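Leucine aminopeptidase (Legionella pneumophila, PDB 5GNE) probably acts as a zinc-dependent aminopeptidase, cleaving residues one at a time from the amino terminus of peptides. Local coordinates at residues A[58-63]-A[165-170]; A[122-127]-A[131-136]; A[139-144]-A[171-176]; A[240-245]-A[318-323]. One frame throughout, in Å; residues are numbered along the deposited sequence.

Contact 1: A[58-63]-A[165-170]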
loop_
_atom_site.group_PDB
_atom_site.type_symbol
_atom_site.label_atom_id
_atom_site.label_comp_id
_atom_site.label_asym_id
_atom_site.label_seq_id
_atom_site.Cartn_x
_atom_site.Cartn_y
_atom_site.Cartn_z
ATOM N N TYR A 58 2.383 2.727 14.208
ATOM C CA TYR A 58 2.609 4.155 14.380
ATOM C C TYR A 58 2.720 4.881 13.045
ATOM O O TYR A 58 2.958 4.275 12.009
ATOM C CB TYR A 58 3.880 4.397 15.183
ATOM C CG TYR A 58 5.147 4.021 14.457
ATOM C CD1 TYR A 58 5.553 2.691 14.368
ATOM C CD2 TYR A 58 5.969 4.988 13.945
ATOM C CE1 TYR A 58 6.716 2.349 13.741
ATOM C CE2 TYR A 58 7.154 4.658 13.320
ATOM C CZ TYR A 58 7.523 3.349 13.222
ATOM O OH TYR A 58 8.703 3.038 12.589
ATOM N N LEU A 59 2.530 6.189 13.081
ATOM C CA LEU A 59 2.635 6.989 11.874
ATOM C C LEU A 59 3.857 7.887 11.982
ATOM O O LEU A 59 3.993 8.622 12.944
ATOM C CB LEU A 59 1.375 7.827 11.696
ATOM C CG LEU A 59 1.271 8.741 10.470
ATOM C CD1 LEU A 59 1.191 7.932 9.161
ATOM C CD2 LEU A 59 0.075 9.673 10.637
ATOM N N ASN A 60 4.767 7.829 11.028
ATOM C CA ASN A 60 5.847 8.792 11.059
ATOM C C ASN A 60 5.357 10.115 10.511
ATOM O O ASN A 60 4.872 10.175 9.401
ATOM C CB ASN A 60 7.058 8.313 10.273
ATOM C CG ASN A 60 8.280 9.182 10.531
ATOM O OD1 ASN A 60 8.210 10.404 10.431
ATOM N ND2 ASN A 60 9.388 8.565 10.894
ATOM N N ALA A 61 5.519 11.178 11.287
ATOM C CA ALA A 61 4.954 12.480 10.922
ATOM C C ALA A 61 5.806 13.245 9.930
ATOM O O ALA A 61 5.313 14.194 9.315
ATOM C CB ALA A 61 4.754 13.322 12.131
ATOM N N GLU A 62 7.067 12.853 9.777
ATOM C CA GLU A 62 7.981 13.628 8.938
ATOM C C GLU A 62 7.442 14.045 7.565
ATOM O O GLU A 62 7.665 15.168 7.149
ATOM C CB GLU A 62 9.309 12.891 8.767
ATOM C CG GLU A 62 10.378 13.801 8.194
ATOM C CD GLU A 62 11.742 13.136 8.101
ATOM O OE1 GLU A 62 12.118 12.640 7.014
ATOM O OE2 GLU A 62 12.459 13.151 9.122
ATOM N N PRO A 63 6.736 13.155 6.848
ATOM C CA PRO A 63 6.267 13.661 5.553
ATOM C C PRO A 63 5.273 14.809 5.691
ATOM O O PRO A 63 5.116 15.547 4.747
ATOM C CB PRO A 63 5.575 12.442 4.929
ATOM C CG PRO A 63 6.242 11.269 5.575
ATOM C CD PRO A 63 6.484 11.706 6.988
ATOM N N GLY A 165 12.860 10.610 2.115
ATOM C CA GLY A 165 13.537 11.627 2.893
ATOM C C GLY A 165 15.014 11.312 3.006
ATOM O O GLY A 165 15.648 10.847 2.059
ATOM N N ASN A 166 15.565 11.553 4.184
ATOM C CA ASN A 166 16.985 11.280 4.377
ATOM C C ASN A 166 17.154 10.178 5.398
ATOM O O ASN A 166 18.250 9.921 5.870
ATOM C CB ASN A 166 17.744 12.540 4.814
ATOM C CG ASN A 166 18.143 13.428 3.640
ATOM O OD1 ASN A 166 18.484 12.943 2.559
ATOM N ND2 ASN A 166 18.112 14.737 3.856
ATOM N N LYS A 167 16.055 9.507 5.713
ATOM C CA LYS A 167 16.088 8.508 6.766
ATOM C C LYS A 167 16.339 7.104 6.268
ATOM O O LYS A 167 16.864 6.283 7.012
ATOM C CB LYS A 167 14.779 8.551 7.564
ATOM C CG LYS A 167 14.291 9.970 7.796
ATOM C CD LYS A 167 13.023 10.018 8.620
ATOM C CE LYS A 167 13.308 10.478 10.051
ATOM N NZ LYS A 167 12.075 10.545 10.921
ATOM N N PHE A 168 15.934 6.814 5.034
ATOM C CA PHE A 168 16.028 5.445 4.507
ATOM C C PHE A 168 16.536 5.373 3.073
ATOM O O PHE A 168 16.006 6.035 2.186
ATOM C CB PHE A 168 14.666 4.764 4.624
ATOM C CG PHE A 168 14.232 4.516 6.045
ATOM C CD1 PHE A 168 14.798 3.489 6.790
ATOM C CD2 PHE A 168 13.314 5.349 6.662
ATOM C CE1 PHE A 168 14.402 3.258 8.118
ATOM C CE2 PHE A 168 12.920 5.131 7.986
ATOM C CZ PHE A 168 13.462 4.089 8.714
ATOM N N ILE A 169 17.551 4.546 2.842
ATOM C CA ILE A 169 18.150 4.444 1.512
ATOM C C ILE A 169 17.205 3.848 0.462
ATOM O O ILE A 169 17.382 4.058 -0.730
ATOM C CB ILE A 169 19.470 3.627 1.543
ATOM C CG1 ILE A 169 19.274 2.273 2.221
ATOM C CG2 ILE A 169 20.567 4.397 2.249
ATOM C CD1 ILE A 169 20.467 1.340 2.056
ATOM N N GLN A 170 16.203 3.102 0.892
ATOM C CA GLN A 170 15.258 2.521 -0.055
ATOM C C GLN A 170 14.254 3.571 -0.541
ATOM O O GLN A 170 13.532 4.161 0.253
ATOM C CB GLN A 170 14.534 1.339 0.596
ATOM C CG GLN A 170 13.474 0.688 -0.259
ATOM C CD GLN A 170 12.639 -0.283 0.541
ATOM O OE1 GLN A 170 11.929 0.110 1.458
ATOM N NE2 GLN A 170 12.726 -1.549 0.209
#

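Contact 2: A[122-127]-A[131-136]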
loop_
_atom_site.group_PDB
_atom_site.type_symbol
_atom_site.label_atom_id
_atom_site.label_comp_id
_atom_site.label_asym_id
_atom_site.label_seq_id
_atom_site.Cartn_x
_atom_site.Cartn_y
_atom_site.Cartn_z
ATOM N N THR A 122 10.753 -12.785 -2.932
ATOM C CA THR A 122 10.869 -13.592 -1.746
ATOM C C THR A 122 12.228 -14.309 -1.680
ATOM O O THR A 122 12.569 -14.904 -0.661
ATOM C CB THR A 122 9.727 -14.603 -1.694
ATOM O OG1 THR A 122 9.459 -14.926 -0.329
ATOM C CG2 THR A 122 10.093 -15.874 -2.467
ATOM N N SER A 123 13.003 -14.248 -2.762
ATOM C CA SER A 123 14.323 -14.867 -2.762
ATOM C C SER A 123 15.347 -13.950 -2.079
ATOM O O SER A 123 16.400 -14.413 -1.645
ATOM C CB SER A 123 14.769 -15.227 -4.181
ATOM O OG SER A 123 15.264 -14.096 -4.873
ATOM N N TYR A 124 15.055 -12.651 -2.006
ATOM C CA TYR A 124 15.893 -11.726 -1.227
ATOM C C TYR A 124 15.916 -12.141 0.235
ATOM O O TYR A 124 14.919 -12.637 0.760
ATOM C CB TYR A 124 15.386 -10.285 -1.312
ATOM C CG TYR A 124 15.503 -9.621 -2.664
ATOM C CD1 TYR A 124 16.738 -9.204 -3.159
ATOM C CD2 TYR A 124 14.368 -9.379 -3.431
ATOM C CE1 TYR A 124 16.833 -8.572 -4.394
ATOM C CE2 TYR A 124 14.449 -8.755 -4.658
ATOM C CZ TYR A 124 15.677 -8.349 -5.137
ATOM O OH TYR A 124 15.748 -7.725 -6.367
ATOM N N ILE A 125 17.058 -11.959 0.888
ATOM C CA ILE A 125 17.154 -12.252 2.315
ATOM C C ILE A 125 16.115 -11.426 3.099
ATOM O O ILE A 125 15.401 -11.949 3.961
ATOM C CB ILE A 125 18.597 -12.007 2.858
ATOM C CG1 ILE A 125 18.655 -12.268 4.366
ATOM C CG2 ILE A 125 19.104 -10.607 2.504
ATOM C CD1 ILE A 125 18.358 -13.716 4.739
ATOM N N ASN A 126 16.035 -10.140 2.775
ATOM C CA ASN A 126 14.939 -9.281 3.194
ATOM C C ASN A 126 14.829 -8.184 2.147
ATOM O O ASN A 126 15.662 -8.116 1.250
ATOM C CB ASN A 126 15.193 -8.697 4.590
ATOM C CG ASN A 126 16.481 -7.857 4.662
ATOM O OD1 ASN A 126 16.638 -6.879 3.923
ATOM N ND2 ASN A 126 17.400 -8.238 5.554
ATOM N N ARG A 127 13.789 -7.357 2.243
ATOM C CA ARG A 127 13.621 -6.150 1.443
ATOM C C ARG A 127 13.493 -4.920 2.373
ATOM O O ARG A 127 12.640 -4.045 2.169
ATOM C CB ARG A 127 12.391 -6.272 0.544
ATOM C CG ARG A 127 12.407 -7.381 -0.478
ATOM C CD ARG A 127 11.059 -7.484 -1.196
ATOM N NE ARG A 127 10.290 -8.607 -0.660
ATOM C CZ ARG A 127 9.123 -8.501 -0.039
ATOM N NH1 ARG A 127 8.538 -7.336 0.112
ATOM N NH2 ARG A 127 8.525 -9.579 0.412
ATOM N N SER A 131 18.380 -1.842 4.059
ATOM C CA SER A 131 19.378 -2.763 3.510
ATOM C C SER A 131 19.583 -2.569 2.010
ATOM O O SER A 131 18.788 -1.926 1.326
ATOM C CB SER A 131 19.009 -4.228 3.799
ATOM O OG SER A 131 17.945 -4.687 2.979
ATOM N N ARG A 132 20.687 -3.114 1.523
ATOM C CA ARG A 132 21.037 -3.081 0.116
ATOM C C ARG A 132 20.009 -3.874 -0.697
ATOM O O ARG A 132 19.574 -3.431 -1.764
ATOM C CB ARG A 132 22.466 -3.602 -0.079
ATOM C CG ARG A 132 23.061 -3.346 -1.459
ATOM C CD ARG A 132 22.842 -1.868 -1.857
ATOM N NE ARG A 132 23.301 -1.516 -3.211
ATOM C CZ ARG A 132 22.876 -2.061 -4.351
ATOM N NH1 ARG A 132 22.010 -3.047 -4.333
ATOM N NH2 ARG A 132 23.351 -1.641 -5.520
ATOM N N THR A 133 19.638 -5.056 -0.214
ATOM C CA THR A 133 18.621 -5.836 -0.907
ATOM C C THR A 133 17.318 -5.070 -1.001
ATOM O O THR A 133 16.668 -5.089 -2.039
ATOM C CB THR A 133 18.361 -7.184 -0.226
ATOM O OG1 THR A 133 18.280 -7.000 1.194
ATOM C CG2 THR A 133 19.479 -8.156 -0.539
ATOM N N GLY A 134 16.951 -4.376 0.074
ATOM C CA GLY A 134 15.787 -3.507 0.066
ATOM C C GLY A 134 15.835 -2.467 -1.043
ATOM O O GLY A 134 14.823 -2.172 -1.668
ATOM N N VAL A 135 17.020 -1.929 -1.305
ATOM C CA VAL A 135 17.214 -0.985 -2.397
ATOM C C VAL A 135 17.080 -1.685 -3.753
ATOM O O VAL A 135 16.443 -1.169 -4.669
ATOM C CB VAL A 135 18.593 -0.287 -2.287
ATOM C CG1 VAL A 135 18.902 0.525 -3.541
ATOM C CG2 VAL A 135 18.651 0.569 -1.014
ATOM N N GLU A 136 17.681 -2.859 -3.883
ATOM C CA GLU A 136 17.578 -3.619 -5.120
ATOM C C GLU A 136 16.148 -3.907 -5.491
ATOM O O GLU A 136 15.766 -3.766 -6.662
ATOM C CB GLU A 136 18.344 -4.938 -5.007
ATOM C CG GLU A 136 19.820 -4.750 -5.094
ATOM C CD GLU A 136 20.627 -5.927 -4.588
ATOM O OE1 GLU A 136 20.022 -6.963 -4.253
ATOM O OE2 GLU A 136 21.874 -5.816 -4.530
#

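Contact 3: A[139-144]-A[171-176]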
loop_
_atom_site.group_PDB
_atom_site.type_symbol
_atom_site.label_atom_id
_atom_site.label_comp_id
_atom_site.label_asym_id
_atom_site.label_seq_id
_atom_site.Cartn_x
_atom_site.Cartn_y
_atom_site.Cartn_z
ATOM N N GLN A 139 14.729 -0.951 -7.133
ATOM C CA GLN A 139 15.297 -0.777 -8.474
ATOM C C GLN A 139 14.761 -1.808 -9.441
ATOM O O GLN A 139 14.457 -1.495 -10.590
ATOM C CB GLN A 139 16.825 -0.826 -8.442
ATOM C CG GLN A 139 17.404 0.303 -7.637
ATOM C CD GLN A 139 18.876 0.161 -7.395
ATOM O OE1 GLN A 139 19.385 -0.939 -7.189
ATOM N NE2 GLN A 139 19.581 1.285 -7.413
ATOM N N TRP A 140 14.677 -3.042 -8.973
ATOM C CA TRP A 140 14.079 -4.122 -9.744
ATOM C C TRP A 140 12.676 -3.757 -10.260
ATOM O O TRP A 140 12.374 -3.877 -11.449
ATOM C CB TRP A 140 14.041 -5.393 -8.898
ATOM C CG TRP A 140 13.560 -6.576 -9.646
ATOM C CD1 TRP A 140 14.290 -7.363 -10.495
ATOM C CD2 TRP A 140 12.244 -7.135 -9.611
ATOM N NE1 TRP A 140 13.508 -8.370 -10.991
ATOM C CE2 TRP A 140 12.245 -8.253 -10.475
ATOM C CE3 TRP A 140 11.062 -6.799 -8.937
ATOM C CZ2 TRP A 140 11.113 -9.043 -10.682
ATOM C CZ3 TRP A 140 9.930 -7.580 -9.150
ATOM C CH2 TRP A 140 9.964 -8.688 -10.018
ATOM N N PHE A 141 11.826 -3.314 -9.346
ATOM C CA PHE A 141 10.457 -2.979 -9.672
ATOM C C PHE A 141 10.394 -1.948 -10.781
ATOM O O PHE A 141 9.653 -2.119 -11.752
ATOM C CB PHE A 141 9.738 -2.451 -8.423
ATOM C CG PHE A 141 8.325 -2.016 -8.665
ATOM C CD1 PHE A 141 8.043 -0.705 -9.031
ATOM C CD2 PHE A 141 7.280 -2.908 -8.495
ATOM C CE1 PHE A 141 6.746 -0.288 -9.255
ATOM C CE2 PHE A 141 5.971 -2.516 -8.694
ATOM C CZ PHE A 141 5.697 -1.192 -9.082
ATOM N N LYS A 142 11.213 -0.904 -10.656
ATOM C CA LYS A 142 11.224 0.192 -11.627
ATOM C C LYS A 142 11.565 -0.362 -12.996
ATOM O O LYS A 142 10.932 -0.044 -14.003
ATOM C CB LYS A 142 12.223 1.285 -11.228
ATOM C CG LYS A 142 12.028 2.581 -12.027
ATOM C CD LYS A 142 13.207 3.544 -11.940
ATOM C CE LYS A 142 12.941 4.793 -12.773
ATOM N NZ LYS A 142 13.130 4.539 -14.238
ATOM N N GLN A 143 12.593 -1.182 -13.020
ATOM C CA GLN A 143 13.073 -1.755 -14.262
ATOM C C GLN A 143 12.057 -2.726 -14.868
ATOM O O GLN A 143 11.937 -2.802 -16.093
ATOM C CB GLN A 143 14.423 -2.415 -14.015
ATOM C CG GLN A 143 14.793 -3.491 -14.977
ATOM C CD GLN A 143 15.995 -4.241 -14.482
ATOM O OE1 GLN A 143 17.089 -3.683 -14.390
ATOM N NE2 GLN A 143 15.796 -5.501 -14.106
ATOM N N GLN A 144 11.316 -3.454 -14.026
ATOM C CA GLN A 144 10.232 -4.317 -14.530
ATOM C C GLN A 144 9.178 -3.492 -15.270
ATOM O O GLN A 144 8.617 -3.927 -16.272
ATOM C CB GLN A 144 9.548 -5.096 -13.408
ATOM C CG GLN A 144 10.423 -6.069 -12.670
ATOM C CD GLN A 144 10.958 -7.165 -13.563
ATOM O OE1 GLN A 144 12.156 -7.220 -13.823
ATOM N NE2 GLN A 144 10.074 -8.037 -14.045
ATOM N N PRO A 171 14.191 3.801 -1.859
ATOM C CA PRO A 171 13.239 4.790 -2.371
ATOM C C PRO A 171 11.910 4.144 -2.725
ATOM O O PRO A 171 11.851 2.917 -2.909
ATOM C CB PRO A 171 13.918 5.292 -3.641
ATOM C CG PRO A 171 14.598 4.092 -4.139
ATOM C CD PRO A 171 15.039 3.274 -2.937
ATOM N N SER A 172 10.867 4.955 -2.847
ATOM C CA SER A 172 9.623 4.485 -3.426
ATOM C C SER A 172 9.729 4.541 -4.947
ATOM O O SER A 172 10.542 5.291 -5.479
ATOM C CB SER A 172 8.469 5.361 -2.942
ATOM O OG SER A 172 8.185 5.077 -1.596
ATOM N N VAL A 173 8.857 3.827 -5.649
ATOM C CA VAL A 173 8.840 3.892 -7.096
ATOM C C VAL A 173 7.443 4.179 -7.597
ATOM O O VAL A 173 6.506 3.426 -7.318
ATOM C CB VAL A 173 9.320 2.585 -7.715
ATOM C CG1 VAL A 173 9.302 2.690 -9.240
ATOM C CG2 VAL A 173 10.707 2.205 -7.183
ATOM N N VAL A 174 7.314 5.269 -8.351
ATOM C CA VAL A 174 6.056 5.691 -8.939
ATOM C C VAL A 174 6.136 5.442 -10.445
ATOM O O VAL A 174 7.086 5.875 -11.093
ATOM C CB VAL A 174 5.793 7.193 -8.661
ATOM C CG1 VAL A 174 4.491 7.688 -9.324
ATOM C CG2 VAL A 174 5.757 7.452 -7.173
ATOM N N THR A 175 5.155 4.725 -10.996
ATOM C CA THR A 175 5.053 4.523 -12.441
ATOM C C THR A 175 3.651 4.904 -12.880
ATOM O O THR A 175 2.729 4.919 -12.058
ATOM C CB THR A 175 5.308 3.096 -12.854
ATOM O OG1 THR A 175 4.163 2.301 -12.514
ATOM C CG2 THR A 175 6.566 2.560 -12.179
ATOM N N VAL A 176 3.505 5.272 -14.152
ATOM C CA VAL A 176 2.209 5.674 -14.672
ATOM C C VAL A 176 2.055 5.261 -16.111
ATOM O O VAL A 176 2.962 5.431 -16.917
ATOM C CB VAL A 176 1.969 7.220 -14.565
ATOM C CG1 VAL A 176 3.077 8.009 -15.231
ATOM C CG2 VAL A 176 0.616 7.596 -15.171
#

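Contact 4: A[240-245]-A[318-323]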
loop_
_atom_site.group_PDB
_atom_site.type_symbol
_atom_site.label_atom_id
_atom_site.label_comp_id
_atom_site.label_asym_id
_atom_site.label_seq_id
_atom_site.Cartn_x
_atom_site.Cartn_y
_atom_site.Cartn_z
ATOM N N ARG A 240 8.129 1.113 8.403
ATOM C CA ARG A 240 8.690 2.188 9.245
ATOM C C ARG A 240 7.675 3.315 9.425
ATOM O O ARG A 240 7.922 4.458 9.044
ATOM C CB ARG A 240 9.993 2.743 8.616
ATOM C CG ARG A 240 10.918 1.635 8.078
ATOM C CD ARG A 240 11.553 0.812 9.216
ATOM N NE ARG A 240 12.381 -0.243 8.661
ATOM C CZ ARG A 240 13.343 -0.907 9.302
ATOM N NH1 ARG A 240 13.663 -0.614 10.555
ATOM N NH2 ARG A 240 14.014 -1.852 8.652
ATOM N N GLY A 241 6.520 2.992 9.986
ATOM C CA GLY A 241 5.476 3.979 10.194
ATOM C C GLY A 241 4.932 4.618 8.930
ATOM O O GLY A 241 4.624 5.815 8.902
ATOM N N LEU A 242 4.856 3.825 7.869
ATOM C CA LEU A 242 4.236 4.253 6.609
ATOM C C LEU A 242 4.941 5.436 5.961
ATOM O O LEU A 242 4.339 6.172 5.182
ATOM C CB LEU A 242 2.754 4.607 6.815
ATOM C CG LEU A 242 1.928 3.676 7.710
ATOM C CD1 LEU A 242 0.459 4.109 7.726
ATOM C CD2 LEU A 242 2.084 2.240 7.300
ATOM N N ILE A 243 6.222 5.613 6.246
ATOM C CA ILE A 243 6.882 6.842 5.807
ATOM C C ILE A 243 7.078 6.920 4.280
ATOM O O ILE A 243 7.012 8.019 3.721
ATOM C CB ILE A 243 8.234 7.067 6.546
ATOM C CG1 ILE A 243 8.753 8.491 6.273
ATOM C CG2 ILE A 243 9.244 6.015 6.159
ATOM C CD1 ILE A 243 10.082 8.850 6.944
ATOM N N GLY A 244 7.272 5.785 3.597
ATOM C CA GLY A 244 7.424 5.828 2.145
ATOM C C GLY A 244 6.236 6.457 1.422
ATOM O O GLY A 244 6.409 7.461 0.681
ATOM N N SER A 245 5.032 5.924 1.651
ATOM C CA SER A 245 3.821 6.480 1.050
ATOM C C SER A 245 3.541 7.910 1.538
ATOM O O SER A 245 2.895 8.686 0.840
ATOM C CB SER A 245 2.593 5.608 1.344
ATOM O OG SER A 245 2.506 5.273 2.711
ATOM N N HIS A 318 -2.669 3.210 2.659
ATOM C CA HIS A 318 -3.916 3.892 2.340
ATOM C C HIS A 318 -4.177 5.059 3.294
ATOM O O HIS A 318 -4.688 6.099 2.878
ATOM C CB HIS A 318 -5.092 2.907 2.352
ATOM C CG HIS A 318 -5.378 2.318 3.692
ATOM N ND1 HIS A 318 -4.494 1.478 4.339
ATOM C CD2 HIS A 318 -6.442 2.454 4.518
ATOM C CE1 HIS A 318 -5.001 1.119 5.506
ATOM N NE2 HIS A 318 -6.182 1.698 5.638
ATOM N N VAL A 319 -3.751 4.894 4.540
ATOM C CA VAL A 319 -3.882 5.912 5.588
ATOM C C VAL A 319 -3.273 7.253 5.187
ATOM O O VAL A 319 -3.847 8.306 5.468
ATOM C CB VAL A 319 -3.266 5.388 6.912
ATOM C CG1 VAL A 319 -2.998 6.499 7.905
ATOM C CG2 VAL A 319 -4.206 4.344 7.522
ATOM N N ASN A 320 -2.112 7.241 4.554
ATOM C CA ASN A 320 -1.529 8.499 4.091
ATOM C C ASN A 320 -2.377 9.187 3.010
ATOM O O ASN A 320 -2.509 10.420 2.986
ATOM C CB ASN A 320 -0.110 8.275 3.626
ATOM C CG ASN A 320 0.850 8.105 4.793
ATOM O OD1 ASN A 320 0.799 8.865 5.756
ATOM N ND2 ASN A 320 1.702 7.081 4.734
ATOM N N TRP A 321 -2.986 8.399 2.134
ATOM C CA TRP A 321 -3.893 8.996 1.170
ATOM C C TRP A 321 -5.150 9.597 1.841
ATOM O O TRP A 321 -5.511 10.744 1.557
ATOM C CB TRP A 321 -4.293 7.963 0.093
ATOM C CG TRP A 321 -3.158 7.572 -0.807
ATOM C CD1 TRP A 321 -2.359 6.479 -0.670
ATOM C CD2 TRP A 321 -2.651 8.297 -1.966
ATOM N NE1 TRP A 321 -1.396 6.455 -1.678
ATOM C CE2 TRP A 321 -1.559 7.549 -2.485
ATOM C CE3 TRP A 321 -3.031 9.478 -2.617
ATOM C CZ2 TRP A 321 -0.836 7.949 -3.616
ATOM C CZ3 TRP A 321 -2.299 9.887 -3.763
ATOM C CH2 TRP A 321 -1.218 9.123 -4.240
ATOM N N THR A 322 -5.845 8.837 2.690
ATOM C CA THR A 322 -7.068 9.372 3.242
ATOM C C THR A 322 -6.759 10.572 4.151
ATOM O O THR A 322 -7.538 11.505 4.203
ATOM C CB THR A 322 -7.923 8.325 3.977
ATOM O OG1 THR A 322 -7.649 8.322 5.379
ATOM C CG2 THR A 322 -7.683 6.978 3.414
ATOM N N ASN A 323 -5.625 10.563 4.847
ATOM C CA ASN A 323 -5.254 11.736 5.647
ATOM C C ASN A 323 -5.133 13.004 4.828
ATOM O O ASN A 323 -5.287 14.089 5.373
ATOM C CB ASN A 323 -3.920 11.522 6.367
ATOM C CG ASN A 323 -4.073 10.709 7.614
ATOM O OD1 ASN A 323 -5.169 10.540 8.077
ATOM N ND2 ASN A 323 -2.980 10.207 8.161
#

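Contact 1: A[58-63]-A[165-170]
The E62 carboxylate meets K167 with one of its faces. K167 NZ stands well above the carboxylate plane, 3.2 Å from E62 OE2, and the two form a salt bridge. The rest of the lysine chain reaches the same group. K167 CE is 3.0 Å from E62 OE2, and K167 CD is 3.2 Å from E62 OE1, so the carboxylate is lined by methylenes as well as by the ammonium group.

The second flat group is the N60 amide. It turns its nitrogen to the same lysine, with N60 ND2 3.3 Å from K167 NZ. Both atoms are donors, so this is proximity and not a hydrogen bond. The amide oxygen is used within its own segment. N60 OD1 accepts from E62 N at 2.8 Å, with the donor in the carbonyl plane. This Asx turn is a capping bond in the turn that leads into the helix. It also fixes which end of the amide faces the lysine.

With CG anti to the backbone N (chi1 -166°), the extended E62 chain carries its carboxylate out to the lysine. K167 comes from the opposite direction and bends at chi3. The strongest partner of its ammonium group is D8, so two acidic residues share one lysine.

Strand 59-60 lies at one border of the four-stranded antiparallel sheet near the amino terminus. Segment 165-170 joins strands 157-164 and 170-177 of the large mixed sheet. I243 touches both N60 and K167, so helix 243-254 borders both segments.

Contact 2: A[122-127]-A[131-136]
N126 takes a hydroxyl on each of its two oxygens. S131 OG donates to the side-chain oxygen, N126 OD1, over 2.7 Å and lies in the carbonyl plane. T133 OG1 donates to the backbone oxygen, N126 O, over 2.8 Å. That donor sits 48° out of the carbonyl plane. N126 CG lies between the backbone N and carbonyl carbon (chi1 59°), which brings OD1 round to the serine. S131 is also the N-cap of helix 132-151: its OG accepts from G134 N at 3.1 Å. The amide of N126 is held further by S128 N on OD1 and G197 O on ND2.

Packing lies next to this polar patch. The T133 side chain runs alongside that of Y124, pointing the other way, with T133 CB 3.9 Å from Y124 CD1. T133 O lies over one ring face. E136 OE1 sits at the ring edge, 3.6 Å from Y124 CE1. The G134 CA comes to 3.5 Å from R127 C, a close backbone approach. The R127 side chain leaves the contact for I192, P200 and G201, near zinc ligands H191 and D204.

The S131 hydroxyl gives to one segment and accepts from the other. It therefore ties the helix cap directly to N126.

Contact 3: A[139-144]-A[171-176]
V173 and F141 carry most of this contact, and K142 adds to it. V173 CG1 comes up to the edge of the F141 ring, near its plane, 3.6 Å from F141 CD1. V173 CB is also close, at 3.8 Å from the same F141 CD1. F141 and V173 lie beside one another, their side chains pointing opposite ways. F141 CG is anti to the backbone N (chi1 177°), and this carries the ring out from the helix toward the strand, with its edge at V173. The K142 chain runs across V173. Its CB lies 3.8 Å from V173 CG1, so that one methyl fits against two successive helix residues.

Helix 132-151 here lies against the mixed sheet of the M28 peptidase fold. It runs nearly parallel to strand 170-177, with short-segment axes 11° apart and 8.5 Å at closest approach. I209 and L213 of helix 202-221 also pack on F141, as does A234 of the adjacent strand 230-235.

Farther along, T175 offers its methyl: T175 CG2 is 4.1 Å from F141 CE1. The T175 hydroxyl bonds instead to F232 O. The K142 ammonium group hydrogen-bonds to S159 OG on the edge strand 157-164 and forms a salt bridge with D146 of its own helix.

Contact 4: A[240-245]-A[318-323]
N320 is gripped closely, while L242 meets V319 more loosely. The tight part is the amide nitrogen. N320 ND2 donates to S245 OG over 2.8 Å with an N-H...O angle of 154°, and the hydroxyl lies near the amide plane. The same ND2 also reaches the backbone oxygen L242 O at 2.8 Å. That bond is weak, because its N-H...O angle is only 122°. L242 CB comes close as well, 3.4 Å from N320 ND2. S245 OG sits between the backbone N and carbonyl carbon (chi1 48°), which turns it to the asparagine. It is bonded to D317 OD1 too, probably as donor. At the other end of the amide, N320 OD1 bonds to Y64 OH. The amide is thus held from both ends and its rotation is fixed.

In the M28 fold these residues lie close to the metal site. Zinc ligand E239 is followed by a type I' turn from R240 to I243, with positive phi at G241 and L242. L242 is then the N-cap position of helix 243-254. Its side chain lies about 7 Å from a bound zinc ion and also near E238.

The looser part is apolar. The side chains of L242 and V319 lie roughly perpendicular, and L242 CD1 is 4.0 Å from V319 CB, one leucine methyl against the valine methine. This side is still buried, not open to solvent: L59 of strand 59-60 also packs on L242 and on N320.

In the fold
Contacts 3 and 4 are buried, whereas contacts 1 and 2 are only partly so. Contact 3, helix on sheet, is apolar. Contact 4 mixes a buried amide with an apolar contact close to the metals. Contact 2 depends on hydroxyls at a helix start, and contact 1 on a salt bridge between a short helix and a loop that joins two strands. Contacts 2 and 3 share helix 132-151. Contacts 1 and 3 use adjoining segments, 165-170 and 171-176. Q170 links contact 1 to contact 2 through G134 O and R127 O. Contact 1 meets contact 4 through the backbone bond of N60 to G241, so the amino-terminal sheet is attached beside the zinc-site turn.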